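Local structure of tail fiber protein (Acinetobacter phage AM24, 5W5P) at residues F369-G375 with F408-N414; V424-G429 with A442-E448; Y198-I204 with R225-M231. The protein probably recognises, and may degrade, the capsular polysaccharide of Acinetobacter baumannii as a trimeric tailspike of the phage. All coordinates share one frame; numbering follows the deposited sequence.

Contact 1. Residues F369-G375 with F408-N414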
loop_
_atom_site.group_PDB
_atom_site.type_symbol
_atom_site.label_atom_id
_atom_site.label_comp_id
_atom_site.label_asym_id
_atom_site.label_seq_id
_atom_site.Cartn_x
_atom_site.Cartn_y
_atom_site.Cartn_z
ATOM N N PHE A 369 7.945 7.958 -3.111
ATOM C CA PHE A 369 8.624 7.096 -2.146
ATOM C C PHE A 369 8.095 7.407 -0.753
ATOM O O PHE A 369 8.259 8.527 -0.266
ATOM C CB PHE A 369 10.136 7.307 -2.187
ATOM C CG PHE A 369 10.762 6.939 -3.493
ATOM C CD1 PHE A 369 10.771 7.837 -4.549
ATOM C CD2 PHE A 369 11.342 5.691 -3.668
ATOM C CE1 PHE A 369 11.348 7.500 -5.757
ATOM C CE2 PHE A 369 11.926 5.346 -4.876
ATOM C CZ PHE A 369 11.930 6.252 -5.921
ATOM N N ILE A 370 7.476 6.418 -0.111
ATOM C CA ILE A 370 6.865 6.593 1.202
ATOM C C ILE A 370 7.396 5.516 2.139
ATOM O O ILE A 370 7.282 4.322 1.844
ATOM C CB ILE A 370 5.330 6.531 1.133
ATOM C CG1 ILE A 370 4.799 7.548 0.118
ATOM C CG2 ILE A 370 4.726 6.769 2.511
ATOM C CD1 ILE A 370 3.334 7.406 -0.167
ATOM N N GLY A 371 7.986 5.940 3.256
ATOM C CA GLY A 371 8.248 5.040 4.365
ATOM C C GLY A 371 9.281 3.957 4.138
ATOM O O GLY A 371 9.209 2.903 4.775
ATOM N N ASN A 372 10.246 4.186 3.255
ATOM C CA ASN A 372 11.333 3.240 3.055
ATOM C C ASN A 372 12.437 3.476 4.078
ATOM O O ASN A 372 12.641 4.598 4.549
ATOM C CB ASN A 372 11.905 3.364 1.643
ATOM C CG ASN A 372 10.859 3.150 0.573
ATOM O OD1 ASN A 372 10.557 2.016 0.212
ATOM N ND2 ASN A 372 10.293 4.239 0.065
ATOM N N GLN A 373 13.147 2.408 4.428
ATOM C CA GLN A 373 14.380 2.516 5.196
ATOM C C GLN A 373 15.547 2.188 4.282
ATOM O O GLN A 373 15.654 1.062 3.786
ATOM C CB GLN A 373 14.397 1.590 6.410
ATOM C CG GLN A 373 15.760 1.530 7.081
ATOM C CD GLN A 373 15.861 0.430 8.121
ATOM O OE1 GLN A 373 16.345 -0.668 7.835
ATOM N NE2 GLN A 373 15.426 0.725 9.339
ATOM N N PHE A 374 16.409 3.172 4.060
ATOM C CA PHE A 374 17.614 2.982 3.263
ATOM C C PHE A 374 18.811 2.804 4.197
ATOM O O PHE A 374 19.624 3.707 4.401
ATOM C CB PHE A 374 17.816 4.162 2.321
ATOM C CG PHE A 374 16.661 4.417 1.393
ATOM C CD1 PHE A 374 16.436 3.597 0.299
ATOM C CD2 PHE A 374 15.820 5.502 1.597
ATOM C CE1 PHE A 374 15.379 3.843 -0.569
ATOM C CE2 PHE A 374 14.759 5.756 0.735
ATOM C CZ PHE A 374 14.537 4.923 -0.350
ATOM N N GLY A 375 18.894 1.607 4.780
ATOM C CA GLY A 375 19.990 1.277 5.673
ATOM C C GLY A 375 21.252 0.921 4.915
ATOM O O GLY A 375 21.355 -0.167 4.341
ATOM N N PHE A 408 9.333 12.437 -1.943
ATOM C CA PHE A 408 9.751 11.553 -0.862
ATOM C C PHE A 408 9.030 11.958 0.416
ATOM O O PHE A 408 9.101 13.121 0.825
ATOM C CB PHE A 408 11.271 11.607 -0.650
ATOM C CG PHE A 408 12.072 10.994 -1.771
ATOM C CD1 PHE A 408 12.296 11.695 -2.950
ATOM C CD2 PHE A 408 12.611 9.724 -1.638
ATOM C CE1 PHE A 408 13.033 11.137 -3.976
ATOM C CE2 PHE A 408 13.348 9.155 -2.660
ATOM C CZ PHE A 408 13.561 9.862 -3.834
ATOM N N VAL A 409 8.346 11.004 1.045
ATOM C CA VAL A 409 7.571 11.256 2.253
ATOM C C VAL A 409 7.918 10.189 3.286
ATOM O O VAL A 409 7.756 8.991 3.027
ATOM C CB VAL A 409 6.058 11.259 1.975
ATOM C CG1 VAL A 409 5.266 11.307 3.289
ATOM C CG2 VAL A 409 5.673 12.418 1.049
ATOM N N GLY A 410 8.396 10.622 4.451
ATOM C CA GLY A 410 8.522 9.740 5.596
ATOM C C GLY A 410 9.538 8.625 5.477
ATOM O O GLY A 410 9.409 7.611 6.171
ATOM N N ASN A 411 10.547 8.780 4.621
ATOM C CA ASN A 411 11.597 7.782 4.464
ATOM C C ASN A 411 12.709 8.002 5.486
ATOM O O ASN A 411 12.804 9.053 6.120
ATOM C CB ASN A 411 12.183 7.824 3.050
ATOM C CG ASN A 411 11.121 7.677 1.975
ATOM O OD1 ASN A 411 10.706 6.561 1.644
ATOM N ND2 ASN A 411 10.670 8.809 1.425
ATOM N N TRP A 412 13.562 6.990 5.631
ATOM C CA TRP A 412 14.676 7.011 6.574
ATOM C C TRP A 412 15.928 6.517 5.869
ATOM O O TRP A 412 15.934 5.414 5.311
ATOM C CB TRP A 412 14.396 6.125 7.798
ATOM C CG TRP A 412 15.399 6.267 8.913
ATOM C CD1 TRP A 412 15.231 6.961 10.077
ATOM C CD2 TRP A 412 16.717 5.693 8.976
ATOM N NE1 TRP A 412 16.359 6.861 10.855
ATOM C CE2 TRP A 412 17.285 6.090 10.204
ATOM C CE3 TRP A 412 17.471 4.890 8.113
ATOM C CZ2 TRP A 412 18.570 5.711 10.590
ATOM C CZ3 TRP A 412 18.750 4.520 8.493
ATOM C CH2 TRP A 412 19.287 4.930 9.722
ATOM N N THR A 413 16.990 7.317 5.917
ATOM C CA THR A 413 18.270 6.921 5.353
ATOM C C THR A 413 19.385 7.303 6.315
ATOM O O THR A 413 19.213 8.146 7.198
ATOM C CB THR A 413 18.519 7.564 3.977
ATOM O OG1 THR A 413 19.626 6.920 3.334
ATOM C CG2 THR A 413 18.820 9.058 4.118
ATOM N N ASN A 414 20.533 6.643 6.148
ATOM C CA ASN A 414 21.769 7.051 6.799
ATOM C C ASN A 414 22.910 7.094 5.792
ATOM O O ASN A 414 24.082 7.059 6.180
ATOM C CB ASN A 414 22.113 6.137 7.979
ATOM C CG ASN A 414 22.382 4.698 7.560
ATOM O OD1 ASN A 414 22.145 4.306 6.417
ATOM N ND2 ASN A 414 22.868 3.899 8.501
#
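The phenyl rings of Phe369 and Phe408 lie side by side, their planes 5° apart, but slid so that they barely overlap, with centroids 4.5 Å apart. Phe369 CD1 sits over one face of the Phe408 ring, near its rim, 3.5 Å from Phe408 CE2. The row continues, Phe369 stacking with Phe333 and Phe408 with Trp419. Farther along, Gly375 CA lies at the edge of the Trp412 indole, Gln373 CG comes 3.9 Å from Trp412 CE3, and Tyr329 of the second subunit stacks on the indole.

The amides of Asn372 and Asn411, by contrast, lie nearly in one plane. Asn411 OD1 takes two N-H groups, from Asn372 ND2 at 2.8 Å and from Asn372 N at 2.9 Å. Both asparagines hold CG beside the backbone N (chi1 -58° and -55°), which sets the amides in one file. Such aromatic and asparagine ladders are a hallmark of the parallel beta-helix; Asn430 OD1 continues the asparagine row by accepting from Asn411 ND2, while Asn372 OD1 takes the backbone N-H of Asn336. Asn411 ND2 reaches Phe369 O at 3.0 Å from above the carbonyl plane, and the same oxygen receives Val409 N; bonded at both OD1 and ND2, the Asn411 amide is held in its rotation. Parallel strand pairing brackets the turn, with Phe374 N bonded to Trp412 O at 2.6 Å. Thr413 OG1 touches Phe374 CB while bonding to Asp388.

Contact 2. Residues V424-G429 with A442-E448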
loop_
_atom_site.group_PDB
_atom_site.type_symbol
_atom_site.label_atom_id
_atom_site.label_comp_id
_atom_site.label_asym_id
_atom_site.label_seq_id
_atom_site.Cartn_x
_atom_site.Cartn_y
_atom_site.Cartn_z
ATOM N N VAL A 424 14.735 16.912 -6.722
ATOM C CA VAL A 424 13.475 16.715 -6.019
ATOM C C VAL A 424 12.972 18.073 -5.559
ATOM O O VAL A 424 13.745 18.902 -5.064
ATOM C CB VAL A 424 13.631 15.756 -4.822
ATOM C CG1 VAL A 424 12.433 15.857 -3.891
ATOM C CG2 VAL A 424 13.815 14.331 -5.311
ATOM N N VAL A 425 11.671 18.298 -5.724
ATOM C CA VAL A 425 11.051 19.567 -5.389
ATOM C C VAL A 425 10.228 19.479 -4.106
ATOM O O VAL A 425 10.291 20.383 -3.270
ATOM C CB VAL A 425 10.201 20.077 -6.573
ATOM C CG1 VAL A 425 9.080 20.951 -6.094
ATOM C CG2 VAL A 425 11.088 20.855 -7.544
ATOM N N THR A 426 9.472 18.402 -3.916
ATOM C CA THR A 426 8.606 18.249 -2.752
ATOM C C THR A 426 9.053 17.048 -1.932
ATOM O O THR A 426 9.149 15.935 -2.459
ATOM C CB THR A 426 7.137 18.073 -3.161
ATOM O OG1 THR A 426 6.739 19.148 -4.027
ATOM C CG2 THR A 426 6.238 18.052 -1.931
ATOM N N GLN A 427 9.304 17.273 -0.644
ATOM C CA GLN A 427 9.706 16.203 0.258
ATOM C C GLN A 427 9.518 16.666 1.699
ATOM O O GLN A 427 9.878 17.796 2.045
ATOM C CB GLN A 427 11.162 15.786 0.015
ATOM C CG GLN A 427 12.168 16.919 0.128
ATOM C CD GLN A 427 12.699 17.076 1.543
ATOM O OE1 GLN A 427 12.828 16.095 2.281
ATOM N NE2 GLN A 427 12.993 18.314 1.935
ATOM N N PHE A 428 8.958 15.789 2.532
ATOM C CA PHE A 428 8.780 16.099 3.944
ATOM C C PHE A 428 8.755 14.801 4.741
ATOM O O PHE A 428 8.512 13.719 4.198
ATOM C CB PHE A 428 7.504 16.912 4.194
ATOM C CG PHE A 428 6.246 16.236 3.714
ATOM C CD1 PHE A 428 5.570 15.336 4.525
ATOM C CD2 PHE A 428 5.741 16.504 2.452
ATOM C CE1 PHE A 428 4.410 14.710 4.082
ATOM C CE2 PHE A 428 4.587 15.886 2.007
ATOM C CZ PHE A 428 3.921 14.986 2.823
ATOM N N GLY A 429 9.020 14.928 6.041
ATOM C CA GLY A 429 8.986 13.789 6.936
ATOM C C GLY A 429 10.136 12.817 6.804
ATOM O O GLY A 429 10.110 11.763 7.450
ATOM N N ALA A 442 17.096 20.625 -1.777
ATOM C CA ALA A 442 15.670 20.521 -2.028
ATOM C C ALA A 442 14.898 21.532 -1.185
ATOM O O ALA A 442 15.340 21.906 -0.094
ATOM C CB ALA A 442 15.157 19.107 -1.727
ATOM N N PRO A 443 13.747 22.000 -1.663
ATOM C CA PRO A 443 12.930 22.902 -0.843
ATOM C C PRO A 443 12.499 22.235 0.455
ATOM O O PRO A 443 12.326 21.017 0.530
ATOM C CB PRO A 443 11.722 23.210 -1.742
ATOM C CG PRO A 443 12.200 22.940 -3.134
ATOM C CD PRO A 443 13.175 21.802 -3.008
ATOM N N LYS A 444 12.346 23.056 1.489
ATOM C CA LYS A 444 11.836 22.623 2.782
ATOM C C LYS A 444 10.410 23.132 2.933
ATOM O O LYS A 444 10.164 24.335 2.796
ATOM C CB LYS A 444 12.718 23.138 3.924
ATOM C CG LYS A 444 12.172 22.840 5.317
ATOM C CD LYS A 444 12.912 23.611 6.409
ATOM C CE LYS A 444 14.098 22.823 6.946
ATOM N NZ LYS A 444 13.654 21.610 7.703
ATOM N N LEU A 445 9.472 22.219 3.191
ATOM C CA LEU A 445 8.075 22.604 3.356
ATOM C C LEU A 445 7.930 23.596 4.505
ATOM O O LEU A 445 8.627 23.498 5.520
ATOM C CB LEU A 445 7.212 21.364 3.608
ATOM C CG LEU A 445 5.723 21.456 3.254
ATOM C CD1 LEU A 445 5.533 21.783 1.782
ATOM C CD2 LEU A 445 4.995 20.165 3.616
ATOM N N HIS A 446 7.016 24.560 4.341
ATOM C CA HIS A 446 6.886 25.635 5.326
ATOM C C HIS A 446 6.460 25.110 6.688
ATOM O O HIS A 446 6.756 25.737 7.712
ATOM C CB HIS A 446 5.898 26.699 4.836
ATOM C CG HIS A 446 4.462 26.276 4.889
ATOM N ND1 HIS A 446 3.712 26.328 6.045
ATOM C CD2 HIS A 446 3.633 25.813 3.924
ATOM C CE1 HIS A 446 2.487 25.905 5.792
ATOM N NE2 HIS A 446 2.412 25.588 4.511
ATOM N N THR A 447 5.771 23.966 6.718
ATOM C CA THR A 447 5.344 23.380 7.985
ATOM C C THR A 447 6.535 23.008 8.860
ATOM O O THR A 447 6.494 23.184 10.082
ATOM C CB THR A 447 4.478 22.151 7.719
ATOM O OG1 THR A 447 5.193 21.252 6.862
ATOM C CG2 THR A 447 3.173 22.554 7.045
ATOM N N GLU A 448 7.605 22.487 8.255
ATOM C CA GLU A 448 8.803 22.136 9.011
ATOM C C GLU A 448 9.554 23.369 9.503
ATOM O O GLU A 448 10.419 23.249 10.379
ATOM C CB GLU A 448 9.710 21.249 8.155
ATOM C CG GLU A 448 9.021 19.957 7.695
ATOM C CD GLU A 448 9.976 18.929 7.114
ATOM O OE1 GLU A 448 11.116 19.288 6.748
ATOM O OE2 GLU A 448 9.580 17.750 7.025
HETATM O O HOH W 1 10.107 19.968 -0.484
HETATM O O HOH W 2 10.503 19.723 3.896
#
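Two hydrogen bonds join Gln427 to Pro443 and Gly429 to Glu448. Gln427 NE2 donates to Pro443 O at 3.1 Å, the acceptor lying close to the plane of the amide. With CG between the backbone N and the carbonyl carbon (chi1 56°), the Gln427 chain, bent at chi2, brings its amide end across to 442-448, while OE1 is taken by Asn430. Gly429 N meets Glu448 OE2 at 3.0 Å in a nearly straight bond (174°). Within 442-448, the other carboxylate oxygen, Glu448 OE1, forms a salt bridge with Lys444 NZ at 3.6 Å.

This is where the final coils of the parallel beta-helix give way to the loop before strand 451-461 of the C-terminal antiparallel sheet. Water fills in where the backbones stand too far apart to pair: one molecule accepts from Gln427 N and lies 2.7 Å from Pro443 O, and a second donates to Gln427 O while accepting from Leu445 N.

One apolar pair adds to these: Leu445 CD2 lies 3.9 Å from Phe428 CD2, the side chains running alongside. The Pro443 ring packs against a backbone carbonyl, CG 3.2 Å from Val425 O. Around the trimer, His446 N bonds to His446 NE2 of the third subunit.

Contact 3. Residues Y198-I204 with R225-M231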
loop_
_atom_site.group_PDB
_atom_site.type_symbol
_atom_site.label_atom_id
_atom_site.label_comp_id
_atom_site.label_asym_id
_atom_site.label_seq_id
_atom_site.Cartn_x
_atom_site.Cartn_y
_atom_site.Cartn_z
ATOM N N TYR A 198 1.112 -14.709 -27.051
ATOM C CA TYR A 198 1.088 -14.786 -25.599
ATOM C C TYR A 198 0.021 -15.761 -25.115
ATOM O O TYR A 198 -0.803 -16.266 -25.879
ATOM C CB TYR A 198 0.830 -13.396 -24.998
ATOM C CG TYR A 198 -0.627 -12.984 -25.060
ATOM C CD1 TYR A 198 -1.164 -12.436 -26.219
ATOM C CD2 TYR A 198 -1.470 -13.155 -23.963
ATOM C CE1 TYR A 198 -2.492 -12.069 -26.287
ATOM C CE2 TYR A 198 -2.802 -12.790 -24.023
ATOM C CZ TYR A 198 -3.307 -12.250 -25.188
ATOM O OH TYR A 198 -4.633 -11.891 -25.248
ATOM N N THR A 199 0.039 -16.006 -23.810
ATOM C CA THR A 199 -1.090 -16.623 -23.129
ATOM C C THR A 199 -1.130 -16.047 -21.720
ATOM O O THR A 199 -0.096 -15.646 -21.179
ATOM C CB THR A 199 -0.993 -18.159 -23.136
ATOM O OG1 THR A 199 -2.182 -18.722 -22.568
ATOM C CG2 THR A 199 0.228 -18.643 -22.360
ATOM N N ALA A 200 -2.331 -15.970 -21.140
ATOM C CA ALA A 200 -2.547 -15.179 -19.934
ATOM C C ALA A 200 -3.257 -15.990 -18.858
ATOM O O ALA A 200 -3.826 -17.053 -19.118
ATOM C CB ALA A 200 -3.350 -13.903 -20.238
ATOM N N ALA A 201 -3.211 -15.444 -17.635
ATOM C CA ALA A 201 -3.814 -15.988 -16.419
ATOM C C ALA A 201 -3.046 -17.199 -15.903
ATOM O O ALA A 201 -3.405 -18.345 -16.197
ATOM C CB ALA A 201 -5.288 -16.346 -16.634
ATOM N N LEU A 202 -2.008 -16.952 -15.103
ATOM C CA LEU A 202 -1.132 -18.002 -14.606
ATOM C C LEU A 202 -0.779 -17.737 -13.151
ATOM O O LEU A 202 -0.331 -16.640 -12.810
ATOM C CB LEU A 202 0.147 -18.082 -15.450
ATOM C CG LEU A 202 1.315 -18.903 -14.895
ATOM C CD1 LEU A 202 0.910 -20.361 -14.758
ATOM C CD2 LEU A 202 2.535 -18.759 -15.785
ATOM N N GLU A 203 -0.978 -18.736 -12.300
ATOM C CA GLU A 203 -0.451 -18.737 -10.941
ATOM C C GLU A 203 0.723 -19.705 -10.883
ATOM O O GLU A 203 0.584 -20.871 -11.263
ATOM C CB GLU A 203 -1.524 -19.138 -9.925
ATOM C CG GLU A 203 -2.894 -18.515 -10.175
ATOM C CD GLU A 203 -3.036 -17.145 -9.540
ATOM O OE1 GLU A 203 -3.266 -16.164 -10.275
ATOM O OE2 GLU A 203 -2.907 -17.041 -8.304
ATOM N N ILE A 204 1.880 -19.232 -10.428
ATOM C CA ILE A 204 3.082 -20.059 -10.450
ATOM C C ILE A 204 3.870 -19.840 -9.170
ATOM O O ILE A 204 4.049 -18.697 -8.733
ATOM C CB ILE A 204 3.954 -19.760 -11.685
ATOM C CG1 ILE A 204 5.322 -20.426 -11.560
ATOM C CG2 ILE A 204 4.110 -18.251 -11.886
ATOM C CD1 ILE A 204 6.150 -20.310 -12.819
ATOM N N ARG A 225 6.034 -13.925 -23.424
ATOM C CA ARG A 225 4.896 -14.742 -23.834
ATOM C C ARG A 225 3.900 -15.036 -22.725
ATOM O O ARG A 225 2.827 -15.572 -23.018
ATOM C CB ARG A 225 5.377 -16.083 -24.417
ATOM C CG ARG A 225 6.484 -15.958 -25.433
ATOM C CD ARG A 225 6.132 -14.982 -26.549
ATOM N NE ARG A 225 7.157 -14.937 -27.588
ATOM C CZ ARG A 225 7.081 -14.181 -28.678
ATOM N NH1 ARG A 225 6.029 -13.396 -28.868
ATOM N NH2 ARG A 225 8.065 -14.194 -29.569
ATOM N N LEU A 226 4.212 -14.697 -21.475
ATOM C CA LEU A 226 3.348 -14.977 -20.333
ATOM C C LEU A 226 2.919 -13.654 -19.715
ATOM O O LEU A 226 3.741 -12.947 -19.121
ATOM C CB LEU A 226 4.069 -15.860 -19.314
ATOM C CG LEU A 226 4.396 -17.269 -19.823
ATOM C CD1 LEU A 226 4.960 -18.165 -18.723
ATOM C CD2 LEU A 226 3.164 -17.896 -20.444
ATOM N N TYR A 227 1.639 -13.318 -19.867
ATOM C CA TYR A 227 1.048 -12.118 -19.292
ATOM C C TYR A 227 0.081 -12.504 -18.182
ATOM O O TYR A 227 -0.345 -13.657 -18.074
ATOM C CB TYR A 227 0.301 -11.296 -20.349
ATOM C CG TYR A 227 1.126 -10.859 -21.543
ATOM C CD1 TYR A 227 2.513 -10.812 -21.479
ATOM C CD2 TYR A 227 0.507 -10.472 -22.733
ATOM C CE1 TYR A 227 3.264 -10.411 -22.568
ATOM C CE2 TYR A 227 1.253 -10.064 -23.831
ATOM C CZ TYR A 227 2.630 -10.039 -23.742
ATOM O OH TYR A 227 3.386 -9.637 -24.817
ATOM N N ASN A 228 -0.276 -11.514 -17.366
ATOM C CA ASN A 228 -1.197 -11.692 -16.248
ATOM C C ASN A 228 -0.743 -12.851 -15.358
ATOM O O ASN A 228 -1.427 -13.864 -15.203
ATOM C CB ASN A 228 -2.632 -11.895 -16.742
ATOM C CG ASN A 228 -3.193 -10.669 -17.456
ATOM O OD1 ASN A 228 -2.449 -9.826 -17.955
ATOM N ND2 ASN A 228 -4.515 -10.576 -17.515
ATOM N N VAL A 229 0.439 -12.679 -14.770
ATOM C CA VAL A 229 1.116 -13.728 -14.017
ATOM C C VAL A 229 1.167 -13.329 -12.550
ATOM O O VAL A 229 1.635 -12.235 -12.213
ATOM C CB VAL A 229 2.534 -13.980 -14.557
ATOM C CG1 VAL A 229 3.180 -15.155 -13.828
ATOM C CG2 VAL A 229 2.494 -14.227 -16.056
ATOM N N ASN A 230 0.700 -14.221 -11.682
ATOM C CA ASN A 230 0.855 -14.089 -10.235
ATOM C C ASN A 230 1.936 -15.074 -9.793
ATOM O O ASN A 230 1.708 -16.286 -9.759
ATOM C CB ASN A 230 -0.466 -14.356 -9.516
ATOM C CG ASN A 230 -1.383 -13.150 -9.506
ATOM O OD1 ASN A 230 -0.932 -12.009 -9.433
ATOM N ND2 ASN A 230 -2.684 -13.399 -9.582
HETATM N N MSE A 231 3.116 -14.553 -9.470
HETATM C CA MSE A 231 4.187 -15.360 -8.894
HETATM C C MSE A 231 4.227 -15.180 -7.385
HETATM O O MSE A 231 4.707 -14.160 -6.901
HETATM C CB MSE A 231 5.542 -14.982 -9.484
HETATM C CG MSE A 231 5.649 -15.201 -10.967
HETATM SE SE MSE A 231 7.416 -14.785 -11.659
HETATM C CE MSE A 231 8.346 -16.449 -11.273
#
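Tyr198 and Tyr227 cross at about a right angle as side chains, yet their ring planes differ by only 16°. The rings are slid apart, and Tyr198 CB lies over a face of the Tyr227 ring, 3.9 Å from its centroid in a CH-pi contact. Tyr198 CG stands between the backbone N and the carbonyl carbon (chi1 78°), bringing CD2 to 3.6 Å from Tyr227 CD2. Both hydroxyls bond elsewhere, Tyr198 OH to Ile158 and Tyr227 OH to Arg249 and Asp196.

Glu203 and Asn230 run alongside each other, with carboxylate and amide planes 80° apart. A bend at chi2 of Glu203 swings OE1 across to Asn230 ND2 at 2.9 Å; the amide N-H arrives on the syn side. The same oxygen also bonds to His266 of the third subunit, so this is a subunit interface.

On the opposite face most side chains are apolar. Leu202 CD2 lies 4.2 Å from Val229 CG1, and Ile204 CG2 meets CG of Met231, a selenomethionine, at 3.5 Å. Leu226 CD1 reaches Leu202 CD2 at 3.9 Å from before the corner at Asn228, where one short strand gives way to another. Asn230 N donates to Leu202 O at 2.9 Å. Ile204, Leu226 and Met231 touch Val221 of strand 219-222 across the interior. In-register parallel strands of successive coils, with a corner between short strands and a largely apolar inward face, typify a parallel beta-helix.

Along the chain the order is contact 3, contact 1, contact 2, each closing before the next opens. Contacts 1 and 3 pair parallel strands of the beta-helix, and contact 2 joins its end, strand 427-428, to the loop that leaves it. Contacts 1 and 2 are neighbours, with centres about 14 Å apart: strand 407-409 of contact 1 pairs with strand 427-428 of contact 2, Gly410 N lying 3.1 Å from Phe428 O in a probable hydrogen bond. Contact 3 lies earlier in the stack, its centre about 32 Å from that of contact 1 and about 41 Å from that of contact 2. Together they sample an elongated shaft that ends at contact 2, while neighbouring subunits touch it at all three levels.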